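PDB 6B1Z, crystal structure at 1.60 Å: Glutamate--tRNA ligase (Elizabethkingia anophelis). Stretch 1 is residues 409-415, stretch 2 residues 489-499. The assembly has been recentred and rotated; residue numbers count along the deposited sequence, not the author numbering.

Stretch 1, residues 409-415: KFFFHAP
Stretch 2 (489-499) DLMEMIGKEET

The contact joins a short, mostly irregular segment, residues 409-415, to one side of a helix, residues 489-499, of the same chain. No hydrogen bond crosses between them, and the 267 Å² buried, both sides summed, comes chiefly from apolar side chains. Two CA pairs set the register: Phe411 CA to Ile494 CA at 6.0 Å and Ala414 CA to Glu498 CA at 8.2 Å.

In the first stretch, phi/psi values of -67/-23, -65/-14 and -72/-22 give Lys409, Phe410 and Phe411 helical angles. Lys409 O closes the turn by accepting from Phe412 N (3.0 Å) and His413 N (2.9 Å). Phe412 follows at -122/-17, after which His413 (-137/135), Ala414 (-75/150) and Pro415 (-68/139) are extended.

Of the three consecutive phenylalanines, the two that touch the helix use different wells; Phe412 (chi1 m, -43°) points its CA-to-CB bond away and makes no contact. Phe410 takes chi1 p (42°) with chi2 -99°, and Phe411 chi1 m (-73°) with chi2 -65°. Both CA-to-CB bonds run sideways to the helix, but these torsions bring both rings to the same methyl: Leu490 CD1 lies 3.8 Å from Phe410 CD2 and 3.6 Å from Phe411 CD1. Leu490 matches them with chi1 t (175°) and chi2 p (54°), its own sideways CA-to-CB bond leading to a tip that comes nearer the first stretch. The approach to each ring is oblique.

One turn on, Met493 points its CA-to-CB bond toward the first stretch and places CG 3.6 Å from Phe411 CE1, again obliquely. Its chi1 and chi2 are both m (-70°, -58°) and chi3 is 98°, between wells; the end of the chain leads away, so the contact is made near its base. Ile494, at chi1 p (65°) and chi2 t (176°), sets CG2 against backbone, 3.8 Å from Phe410 O and 3.7 Å from Phe411 O.

At the far end, Glu498 also points toward the first stretch. Chi1 t (-180°), chi2 p (65°) and chi3 25° bring OE2 to 3.5 Å from Ala414 CB, a contact without a polar partner; OE2 is hydrogen-bonded elsewhere in the structure.

The helix is kinked between these contacts. Ile494 N still bonds Leu490 O (3.1 Å) and Gly495 N bonds Met491 O (2.9 Å), but the N atoms of Lys496 and Glu497 lack bonds to the preceding turn. Gly495 has phi/psi 91/166, where a CB would jam against the carbonyl O of Ile494. Beyond it, Gly495 O accepts from Thr499 N (2.9 Å) and Thr499 OG1 (2.8 Å), the latter with chi1 m (-67°).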

ATOM      1  N   LYS A 409     -31.106  -1.839   0.095  1.00 20.32           N
ATOM      2  CA  LYS A 409     -31.889  -0.855  -0.639  1.00 22.66           C
ATOM      3  C   LYS A 409     -33.365  -0.912  -0.274  1.00 25.23           C
ATOM      4  O   LYS A 409     -34.059   0.102  -0.409  1.00 24.09           O
ATOM      5  CB  LYS A 409     -31.689  -1.041  -2.146  1.00 23.77           C
ATOM      6  CG  LYS A 409     -30.304  -0.594  -2.630  1.00 23.20           C
ATOM      7  CD  LYS A 409     -30.164  -0.733  -4.134  1.00 33.17           C
ATOM      8  CE  LYS A 409     -28.757  -0.373  -4.586  1.00 37.74           C
ATOM      9  NZ  LYS A 409     -28.587  -0.536  -6.055  1.00 51.63           N
ATOM     10  N   PHE A 410     -33.841  -2.054   0.234  1.00 20.56           N
ATOM     11  CA  PHE A 410     -35.228  -2.199   0.679  1.00 21.22           C
ATOM     12  C   PHE A 410     -35.574  -1.318   1.869  1.00 25.26           C
ATOM     13  O   PHE A 410     -36.760  -1.161   2.165  1.00 26.01           O
ATOM     14  CB  PHE A 410     -35.509  -3.659   1.032  1.00 25.61           C
ATOM     15  CG  PHE A 410     -34.390  -4.309   1.795  1.00 22.25           C
ATOM     16  CD1 PHE A 410     -33.469  -5.113   1.145  1.00 22.61           C
ATOM     17  CD2 PHE A 410     -34.237  -4.083   3.155  1.00 27.03           C
ATOM     18  CE1 PHE A 410     -32.409  -5.695   1.839  1.00 27.16           C
ATOM     19  CE2 PHE A 410     -33.186  -4.659   3.863  1.00 25.31           C
ATOM     20  CZ  PHE A 410     -32.274  -5.466   3.201  1.00 25.54           C
ATOM     21  N   PHE A 411     -34.589  -0.742   2.563  1.00 20.58           N
ATOM     22  CA  PHE A 411     -34.927   0.215   3.611  1.00 21.01           C
ATOM     23  C   PHE A 411     -35.441   1.519   3.031  1.00 26.64           C
ATOM     24  O   PHE A 411     -36.141   2.266   3.726  1.00 27.10           O
ATOM     25  CB  PHE A 411     -33.713   0.513   4.502  1.00 21.14           C
ATOM     26  CG  PHE A 411     -33.341  -0.608   5.432  1.00 22.68           C
ATOM     27  CD1 PHE A 411     -34.196  -1.003   6.455  1.00 30.66           C
ATOM     28  CD2 PHE A 411     -32.114  -1.238   5.315  1.00 23.57           C
ATOM     29  CE1 PHE A 411     -33.837  -2.022   7.329  1.00 29.67           C
ATOM     30  CE2 PHE A 411     -31.755  -2.266   6.180  1.00 28.01           C
ATOM     31  CZ  PHE A 411     -32.619  -2.655   7.186  1.00 30.68           C
ATOM     32  N   PHE A 412     -35.110   1.803   1.776  1.00 24.69           N
ATOM     33  CA  PHE A 412     -35.358   3.098   1.164  1.00 26.46           C
ATOM     34  C   PHE A 412     -36.224   3.036  -0.085  1.00 34.63           C
ATOM     35  O   PHE A 412     -36.756   4.075  -0.493  1.00 36.57           O
ATOM     36  CB  PHE A 412     -34.019   3.766   0.815  1.00 24.92           C
ATOM     37  CG  PHE A 412     -32.983   3.637   1.896  1.00 29.38           C
ATOM     38  CD1 PHE A 412     -33.019   4.466   3.010  1.00 37.10           C
ATOM     39  CD2 PHE A 412     -31.985   2.679   1.809  1.00 32.29           C
ATOM     40  CE1 PHE A 412     -32.072   4.346   4.009  1.00 28.70           C
ATOM     41  CE2 PHE A 412     -31.036   2.554   2.806  1.00 30.05           C
ATOM     42  CZ  PHE A 412     -31.081   3.387   3.905  1.00 28.73           C
ATOM     43  N   HIS A 413     -36.388   1.861  -0.693  1.00 28.85           N
ATOM     44  CA  HIS A 413     -37.110   1.709  -1.955  1.00 33.04           C
ATOM     45  C   HIS A 413     -38.008   0.484  -1.883  1.00 38.45           C
ATOM     46  O   HIS A 413     -37.567  -0.582  -1.444  1.00 31.37           O
ATOM     47  CB  HIS A 413     -36.142   1.561  -3.136  1.00 36.31           C
ATOM     48  CG  HIS A 413     -35.047   2.581  -3.160  1.00 42.19           C
ATOM     49  ND1 HIS A 413     -35.267   3.903  -3.481  1.00 50.30           N
ATOM     50  CD2 HIS A 413     -33.719   2.469  -2.916  1.00 41.10           C
ATOM     51  CE1 HIS A 413     -34.124   4.563  -3.430  1.00 40.21           C
ATOM     52  NE2 HIS A 413     -33.168   3.715  -3.088  1.00 48.48           N
ATOM     53  N   ALA A 414     -39.261   0.628  -2.340  1.00 30.31           N
ATOM     54  CA  ALA A 414     -40.159  -0.514  -2.383  1.00 35.79           C
ATOM     55  C   ALA A 414     -39.798  -1.440  -3.544  1.00 33.04           C
ATOM     56  O   ALA A 414     -39.281  -0.991  -4.571  1.00 37.34           O
ATOM     57  CB  ALA A 414     -41.605  -0.049  -2.532  1.00 35.83           C
ATOM     58  N   PRO A 415     -40.059  -2.741  -3.409  1.00 37.04           N
ATOM     59  CA  PRO A 415     -39.829  -3.648  -4.537  1.00 46.04           C
ATOM     60  C   PRO A 415     -40.812  -3.371  -5.665  1.00 42.70           C
ATOM     61  O   PRO A 415     -41.997  -3.116  -5.435  1.00 47.45           O
ATOM     62  CB  PRO A 415     -40.051  -5.043  -3.934  1.00 46.52           C
ATOM     63  CG  PRO A 415     -40.123  -4.839  -2.442  1.00 50.26           C
ATOM     64  CD  PRO A 415     -40.606  -3.444  -2.237  1.00 41.22           C
ATOM     65  N   ASP A 489     -37.760  -6.164  12.337  1.00 35.80           N
ATOM     66  CA  ASP A 489     -36.841  -5.032  12.306  1.00 44.65           C
ATOM     67  C   ASP A 489     -37.017  -4.221  11.028  1.00 44.41           C
ATOM     68  O   ASP A 489     -37.024  -2.986  11.068  1.00 42.30           O
ATOM     69  CB  ASP A 489     -35.401  -5.527  12.439  1.00 40.70           C
ATOM     70  CG  ASP A 489     -35.115  -6.136  13.800  1.00 47.82           C
ATOM     71  OD1 ASP A 489     -35.389  -5.466  14.815  1.00 49.90           O
ATOM     72  OD2 ASP A 489     -34.614  -7.280  13.851  1.00 48.56           O
ATOM     73  N   LEU A 490     -37.156  -4.898   9.883  1.00 34.38           N
ATOM     74  CA  LEU A 490     -37.389  -4.180   8.632  1.00 31.96           C
ATOM     75  C   LEU A 490     -38.694  -3.393   8.675  1.00 36.34           C
ATOM     76  O   LEU A 490     -38.746  -2.238   8.231  1.00 35.29           O
ATOM     77  CB  LEU A 490     -37.387  -5.159   7.458  1.00 37.04           C
ATOM     78  CG  LEU A 490     -37.737  -4.552   6.094  1.00 35.76           C
ATOM     79  CD1 LEU A 490     -36.839  -3.362   5.793  1.00 31.82           C
ATOM     80  CD2 LEU A 490     -37.610  -5.604   5.004  1.00 35.75           C
ATOM     81  N   MET A 491     -39.761  -3.998   9.203  1.00 36.40           N
ATOM     82  CA  MET A 491     -41.042  -3.301   9.277  1.00 37.52           C
ATOM     83  C   MET A 491     -40.934  -2.037  10.122  1.00 42.52           C
ATOM     84  O   MET A 491     -41.454  -0.984   9.741  1.00 40.04           O
ATOM     85  CB  MET A 491     -42.121  -4.231   9.830  1.00 40.11           C
ATOM     86  CG  MET A 491     -42.462  -5.375   8.894  1.00 40.16           C
ATOM     87  SD  MET A 491     -43.243  -6.775   9.720  1.00 43.01           S
ATOM     88  CE  MET A 491     -44.905  -6.139   9.931  1.00 45.77           C
ATOM     89  N   GLU A 492     -40.240  -2.120  11.262  1.00 48.62           N
ATOM     90  CA  GLU A 492     -40.052  -0.937  12.099  1.00 57.90           C
ATOM     91  C   GLU A 492     -39.314   0.164  11.347  1.00 52.87           C
ATOM     92  O   GLU A 492     -39.633   1.349  11.500  1.00 51.12           O
ATOM     93  CB  GLU A 492     -39.294  -1.305  13.376  1.00 59.50           C
ATOM     94  CG  GLU A 492     -39.028  -0.113  14.292  1.00 67.10           C
ATOM     95  CD  GLU A 492     -38.089  -0.440  15.437  1.00 75.62           C
ATOM     96  OE1 GLU A 492     -38.145  -1.574  15.953  1.00 81.10           O
ATOM     97  OE2 GLU A 492     -37.286   0.440  15.819  1.00 78.23           O
ATOM     98  N   MET A 493     -38.331  -0.210  10.523  1.00 44.73           N
ATOM     99  CA  MET A 493     -37.513   0.788   9.837  1.00 39.45           C
ATOM    100  C   MET A 493     -38.316   1.527   8.772  1.00 44.33           C
ATOM    101  O   MET A 493     -38.245   2.758   8.676  1.00 47.31           O
ATOM    102  CB  MET A 493     -36.275   0.130   9.225  1.00 39.71           C
ATOM    103  CG  MET A 493     -35.222  -0.347  10.232  1.00 45.85           C
ATOM    104  SD  MET A 493     -34.580   0.958  11.312  1.00 58.59           S
ATOM    105  CE  MET A 493     -35.589   0.700  12.771  1.00 55.58           C
ATOM    106  N   ILE A 494     -39.088   0.798   7.962  1.00 38.31           N
ATOM    107  CA  ILE A 494     -39.832   1.457   6.891  1.00 41.01           C
ATOM    108  C   ILE A 494     -41.160   2.031   7.375  1.00 37.72           C
ATOM    109  O   ILE A 494     -41.755   2.864   6.680  1.00 41.61           O
ATOM    110  CB  ILE A 494     -40.073   0.509   5.703  1.00 36.79           C
ATOM    111  CG1 ILE A 494     -40.989  -0.650   6.105  1.00 38.38           C
ATOM    112  CG2 ILE A 494     -38.749   0.003   5.148  1.00 37.05           C
ATOM    113  CD1 ILE A 494     -41.341  -1.580   4.961  1.00 38.03           C
ATOM    114  N   GLY A 495     -41.645   1.612   8.545  1.00 44.36           N
ATOM    115  CA  GLY A 495     -42.828   2.198   9.140  1.00 47.50           C
ATOM    116  C   GLY A 495     -44.117   1.499   8.737  1.00 52.25           C
ATOM    117  O   GLY A 495     -44.179   0.721   7.781  1.00 43.37           O
ATOM    118  N   LYS A 496     -45.179   1.814   9.489  1.00 48.00           N
ATOM    119  CA  LYS A 496     -46.465   1.144   9.305  1.00 47.93           C
ATOM    120  C   LYS A 496     -47.030   1.393   7.912  1.00 54.97           C
ATOM    121  O   LYS A 496     -47.444   0.452   7.223  1.00 48.40           O
ATOM    122  CB  LYS A 496     -47.458   1.606  10.377  1.00 50.90           C
ATOM    123  N   GLU A 497     -47.060   2.658   7.483  1.00 55.42           N
ATOM    124  CA  GLU A 497     -47.689   3.007   6.209  1.00 59.95           C
ATOM    125  C   GLU A 497     -47.002   2.312   5.037  1.00 52.74           C
ATOM    126  O   GLU A 497     -47.665   1.737   4.166  1.00 48.24           O
ATOM    127  CB  GLU A 497     -47.680   4.525   6.021  1.00 63.61           C
ATOM    128  CG  GLU A 497     -48.323   5.005   4.726  1.00 69.93           C
ATOM    129  CD  GLU A 497     -48.500   6.517   4.686  1.00 72.24           C
ATOM    130  OE1 GLU A 497     -48.754   7.115   5.752  1.00 75.27           O
ATOM    131  OE2 GLU A 497     -48.377   7.107   3.592  1.00 73.24           O
ATOM    132  N   GLU A 498     -45.667   2.351   5.002  1.00 45.26           N
ATOM    133  CA  GLU A 498     -44.940   1.722   3.903  1.00 42.54           C
ATOM    134  C   GLU A 498     -45.022   0.199   3.977  1.00 47.18           C
ATOM    135  O   GLU A 498     -45.118  -0.470   2.942  1.00 41.22           O
ATOM    136  CB  GLU A 498     -43.484   2.187   3.906  1.00 38.85           C
ATOM    137  CG  GLU A 498     -42.624   1.598   2.787  1.00 37.56           C
ATOM    138  CD  GLU A 498     -43.073   2.049   1.405  1.00 42.25           C
ATOM    139  OE1 GLU A 498     -43.687   3.133   1.297  1.00 43.35           O
ATOM    140  OE2 GLU A 498     -42.820   1.314   0.424  1.00 37.01           O
ATOM    141  N   THR A 499     -44.982  -0.365   5.188  1.00 42.02           N
ATOM    142  CA  THR A 499     -45.150  -1.808   5.343  1.00 44.95           C
ATOM    143  C   THR A 499     -46.466  -2.276   4.737  1.00 46.89           C
ATOM    144  O   THR A 499     -46.496  -3.218   3.936  1.00 44.44           O
ATOM    145  CB  THR A 499     -45.086  -2.194   6.823  1.00 48.49           C
ATOM    146  OG1 THR A 499     -43.764  -1.968   7.322  1.00 42.52           O
ATOM    147  CG2 THR A 499     -45.450  -3.663   7.019  1.00 44.11           C
TER